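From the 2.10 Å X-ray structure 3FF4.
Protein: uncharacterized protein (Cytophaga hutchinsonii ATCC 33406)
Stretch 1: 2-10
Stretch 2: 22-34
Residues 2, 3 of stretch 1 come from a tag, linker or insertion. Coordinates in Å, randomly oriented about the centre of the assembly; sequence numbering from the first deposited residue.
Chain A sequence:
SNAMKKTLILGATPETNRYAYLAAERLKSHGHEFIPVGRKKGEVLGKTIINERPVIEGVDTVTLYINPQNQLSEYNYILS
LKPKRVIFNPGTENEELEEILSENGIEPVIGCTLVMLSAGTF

Stretch 1 (2-10) NAMKKTLIL
Stretch 2, residues 22-34: LAAERLKSHGHEF

Stretch 2 opens inside a helix that began earlier in the chain and runs through residues 22-30; it then turns and sends residues 32-34 alongside stretch 1. The helix lies against strand 7-10, the axes 10.0 Å apart at closest approach and nearly antiparallel at 171°. Build residues 22-28 of the helix with phi and psi near -60° and -45°, Ser-29 at -71° and -21°, His-30 at -84° and -11°, and the strand with phi of -95° to -121° and psi of 114° to 125°.

Leu-22 (m, t) lies out of reach of stretch 1. Ala-23 points its CA-to-CB bond toward the strand and Ala-24 points sideways; their small side chains leave room for Ile-9, whose m, t rotamer brings CD1 to 3.6 Å from Ala-24 CB. Glu-25 points away, while Arg-26, Lys-28 and Ser-29 are out of reach, as suits polar residues on the outer side of a packed helix.

Leu-27 (chi1 -75°, chi2 160°) points toward the strand. Its CD1 lies 3.9 Å from Ile-9 CD1 and 3.8 Å from Thr-7 CG2, so this one methyl touches two alternate residues of the strand. Between them Leu-8 points away, as strand alternation requires.

His-30 (chi1 -83°, chi2 90°) bonds back into the helix, ND1 to Arg-26 O at 3.0 Å. Gly-31 is the first residue to leave helical phi/psi, in a Schellman motif: His-32 N donates to Leu-27 O (3.1 Å) and Gly-31 N to Lys-28 O (2.9 Å). Gly-31 has phi 97° and psi 3°. A CB at these angles would jam against the carbonyl O of His-30, and would stand 3.1 Å from Met-4 SE, so glycine fits both the turn and its neighbour.

His-32 (phi -73°, psi 142°; chi1 -56°, chi2 -80°) lies beside Met-4, their CA atoms 5.0 Å apart. Its ND1 accepts a hydrogen bond from Lys-5 N at 2.8 Å and 165°, a side chain thus satisfying a backbone amide. This bond fixes ND1 as an unprotonated acceptor. The tag residue Ala-3 also meets the ring edge, its O 3.2 Å from His-32 CE1. Over one face sits the selenium of Met-4, a selenomethionine with chi angles -61°, -48° and 92°; SE is 4.2 Å from the ring centroid and 12° off the normal.

Glu-33 (phi -74°, psi 119°) accepts at its backbone O from Thr-7 N, at 2.9 Å and a nearly straight 173°. Its extended side chain (chi1 166°, chi2 175°) carries OE1 to 3.8 Å from Lys-6 NZ, a long salt bridge between opposite charges, with OE1 also 3.1 Å from Lys-6 CD.

Phe-34 (phi -103°, psi 147°) forms a parallel bridge with Thr-7, their CA atoms about 4.8 Å apart and their side chains on the same sheet face. Its CA approaches Thr-7 O to 3.2 Å in a CA-H...O contact. With chi1 77° and chi2 96°, its CD1 packs 3.9 Å from Ile-9 CD1, completing the apolar cluster.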

# COMPACT_ATOMS: atom_id res chain seq x y z
N ASN A 2 13.97 10.19 7.17
CA ASN A 2 12.60 10.78 7.09
C ASN A 2 11.63 10.24 8.21
O ASN A 2 12.02 9.39 9.04
CB ASN A 2 12.04 10.66 5.64
CG ASN A 2 10.78 11.54 5.36
OD1 ASN A 2 10.22 12.19 6.27
ND2 ASN A 2 10.32 11.54 4.10
N ALA A 3 10.40 10.75 8.21
CA ALA A 3 9.42 10.54 9.28
C ALA A 3 8.75 9.18 9.17
O ALA A 3 8.76 8.54 8.09
CB ALA A 3 8.37 11.63 9.20
N MSE A 4 8.16 8.75 10.29
CA MSE A 4 7.29 7.59 10.33
C MSE A 4 6.02 7.93 9.57
O MSE A 4 5.46 9.00 9.74
CB MSE A 4 7.00 7.19 11.76
CG MSE A 4 8.27 6.80 12.55
SE MSE A 4 9.46 5.52 11.59
CE MSE A 4 10.68 6.75 10.65
N LYS A 5 5.60 7.02 8.69
CA LYS A 5 4.39 7.21 7.92
C LYS A 5 3.46 6.01 8.09
O LYS A 5 3.87 4.87 7.90
CB LYS A 5 4.73 7.41 6.44
CG LYS A 5 5.70 8.54 6.24
CD LYS A 5 6.00 8.79 4.80
CE LYS A 5 6.80 10.06 4.68
NZ LYS A 5 7.21 10.23 3.30
N LYS A 6 2.22 6.29 8.47
CA LYS A 6 1.22 5.24 8.52
C LYS A 6 0.90 4.73 7.13
O LYS A 6 0.37 5.46 6.28
CB LYS A 6 -0.06 5.71 9.21
CG LYS A 6 -1.13 4.63 9.17
CD LYS A 6 -1.92 4.59 10.42
CE LYS A 6 -2.88 5.70 10.47
NZ LYS A 6 -3.39 5.72 11.86
N THR A 7 1.21 3.46 6.91
CA THR A 7 1.25 2.86 5.57
C THR A 7 0.30 1.67 5.44
O THR A 7 0.42 0.65 6.14
CB THR A 7 2.69 2.42 5.20
OG1 THR A 7 3.54 3.58 5.26
CG2 THR A 7 2.72 1.83 3.78
N LEU A 8 -0.66 1.80 4.53
CA LEU A 8 -1.62 0.70 4.32
C LEU A 8 -1.10 -0.13 3.13
O LEU A 8 -0.86 0.41 2.04
CB LEU A 8 -3.03 1.26 4.05
CG LEU A 8 -4.21 0.28 3.99
CD1 LEU A 8 -5.43 0.99 4.58
CD2 LEU A 8 -4.47 -0.17 2.54
N ILE A 9 -0.94 -1.44 3.35
CA ILE A 9 -0.55 -2.39 2.27
C ILE A 9 -1.80 -3.02 1.71
O ILE A 9 -2.50 -3.78 2.41
CB ILE A 9 0.35 -3.51 2.84
CG1 ILE A 9 1.53 -2.89 3.61
CG2 ILE A 9 0.76 -4.54 1.70
CD1 ILE A 9 2.46 -3.92 4.35
N LEU A 10 -2.08 -2.72 0.45
CA LEU A 10 -3.24 -3.22 -0.23
C LEU A 10 -2.83 -4.37 -1.18
O LEU A 10 -2.10 -4.17 -2.16
CB LEU A 10 -3.94 -2.08 -0.99
CG LEU A 10 -5.31 -2.38 -1.59
CD1 LEU A 10 -6.28 -2.81 -0.48
CD2 LEU A 10 -5.88 -1.17 -2.33
N LEU A 22 7.37 -8.98 2.14
CA LEU A 22 8.64 -8.28 2.24
C LEU A 22 8.44 -6.79 2.65
O LEU A 22 9.17 -6.28 3.51
CB LEU A 22 9.45 -8.43 0.96
CG LEU A 22 9.68 -9.89 0.57
CD1 LEU A 22 10.41 -9.99 -0.76
CD2 LEU A 22 10.46 -10.63 1.67
N ALA A 23 7.44 -6.12 2.07
CA ALA A 23 7.24 -4.71 2.38
C ALA A 23 6.86 -4.50 3.85
O ALA A 23 7.35 -3.58 4.49
CB ALA A 23 6.19 -4.08 1.48
N ALA A 24 5.97 -5.35 4.37
CA ALA A 24 5.56 -5.25 5.77
C ALA A 24 6.76 -5.38 6.68
O ALA A 24 6.90 -4.57 7.61
CB ALA A 24 4.50 -6.30 6.11
N GLU A 25 7.64 -6.34 6.38
CA GLU A 25 8.89 -6.54 7.13
C GLU A 25 9.79 -5.31 7.11
O GLU A 25 10.30 -4.91 8.16
CB GLU A 25 9.70 -7.72 6.58
CG GLU A 25 9.15 -9.08 6.90
CD GLU A 25 10.07 -10.22 6.44
OE1 GLU A 25 10.63 -10.15 5.31
OE2 GLU A 25 10.23 -11.19 7.22
N ARG A 26 10.02 -4.72 5.92
CA ARG A 26 10.87 -3.53 5.86
C ARG A 26 10.20 -2.33 6.54
O ARG A 26 10.85 -1.60 7.27
CB ARG A 26 11.30 -3.17 4.43
CG ARG A 26 12.16 -4.19 3.71
CD ARG A 26 13.56 -4.37 4.30
NE ARG A 26 13.53 -5.40 5.32
CZ ARG A 26 14.10 -5.28 6.52
NH1 ARG A 26 14.76 -4.19 6.86
NH2 ARG A 26 14.01 -6.27 7.39
N LEU A 27 8.90 -2.11 6.30
CA LEU A 27 8.19 -1.00 6.94
C LEU A 27 8.30 -1.13 8.44
O LEU A 27 8.66 -0.17 9.15
CB LEU A 27 6.72 -1.01 6.53
CG LEU A 27 6.46 -0.51 5.10
CD1 LEU A 27 5.09 -0.99 4.58
CD2 LEU A 27 6.62 1.04 4.98
N LYS A 28 8.00 -2.33 8.93
CA LYS A 28 8.06 -2.60 10.35
C LYS A 28 9.44 -2.34 10.91
O LYS A 28 9.57 -1.67 11.92
CB LYS A 28 7.60 -4.01 10.68
CG LYS A 28 7.66 -4.30 12.17
CD LYS A 28 7.06 -5.64 12.53
CE LYS A 28 7.58 -6.08 13.90
NZ LYS A 28 6.38 -6.34 14.71
N SER A 29 10.49 -2.84 10.25
CA SER A 29 11.83 -2.70 10.83
C SER A 29 12.29 -1.26 10.76
O SER A 29 13.18 -0.86 11.50
CB SER A 29 12.88 -3.62 10.17
OG SER A 29 13.09 -3.22 8.83
N HIS A 30 11.68 -0.48 9.87
CA HIS A 30 11.94 0.96 9.80
C HIS A 30 11.10 1.76 10.79
O HIS A 30 11.36 2.94 10.99
CB HIS A 30 11.80 1.50 8.37
CG HIS A 30 13.02 1.30 7.52
ND1 HIS A 30 13.21 0.18 6.75
CD2 HIS A 30 14.12 2.07 7.35
CE1 HIS A 30 14.37 0.27 6.12
NE2 HIS A 30 14.94 1.41 6.47
N GLY A 31 10.11 1.14 11.41
CA GLY A 31 9.33 1.80 12.47
C GLY A 31 8.01 2.43 12.02
O GLY A 31 7.31 3.06 12.82
N HIS A 32 7.68 2.26 10.75
CA HIS A 32 6.38 2.69 10.25
C HIS A 32 5.28 1.75 10.74
O HIS A 32 5.50 0.54 10.80
CB HIS A 32 6.37 2.70 8.72
CG HIS A 32 7.45 3.57 8.14
ND1 HIS A 32 7.34 4.94 8.03
CD2 HIS A 32 8.68 3.25 7.65
CE1 HIS A 32 8.44 5.43 7.49
NE2 HIS A 32 9.27 4.43 7.26
N GLU A 33 4.12 2.30 11.08
CA GLU A 33 2.92 1.49 11.32
C GLU A 33 2.38 0.99 9.97
O GLU A 33 2.06 1.79 9.08
CB GLU A 33 1.86 2.31 12.05
CG GLU A 33 0.49 1.67 12.04
CD GLU A 33 -0.52 2.43 12.89
OE1 GLU A 33 -0.40 3.69 13.02
OE2 GLU A 33 -1.41 1.76 13.45
N PHE A 34 2.34 -0.33 9.79
CA PHE A 34 1.75 -0.92 8.57
C PHE A 34 0.36 -1.47 8.87
O PHE A 34 0.09 -1.96 10.00
CB PHE A 34 2.66 -1.99 7.93
CG PHE A 34 2.65 -3.31 8.64
CD1 PHE A 34 1.81 -4.34 8.19
CD2 PHE A 34 3.45 -3.51 9.76
CE1 PHE A 34 1.77 -5.57 8.87
CE2 PHE A 34 3.41 -4.73 10.45
CZ PHE A 34 2.58 -5.77 9.99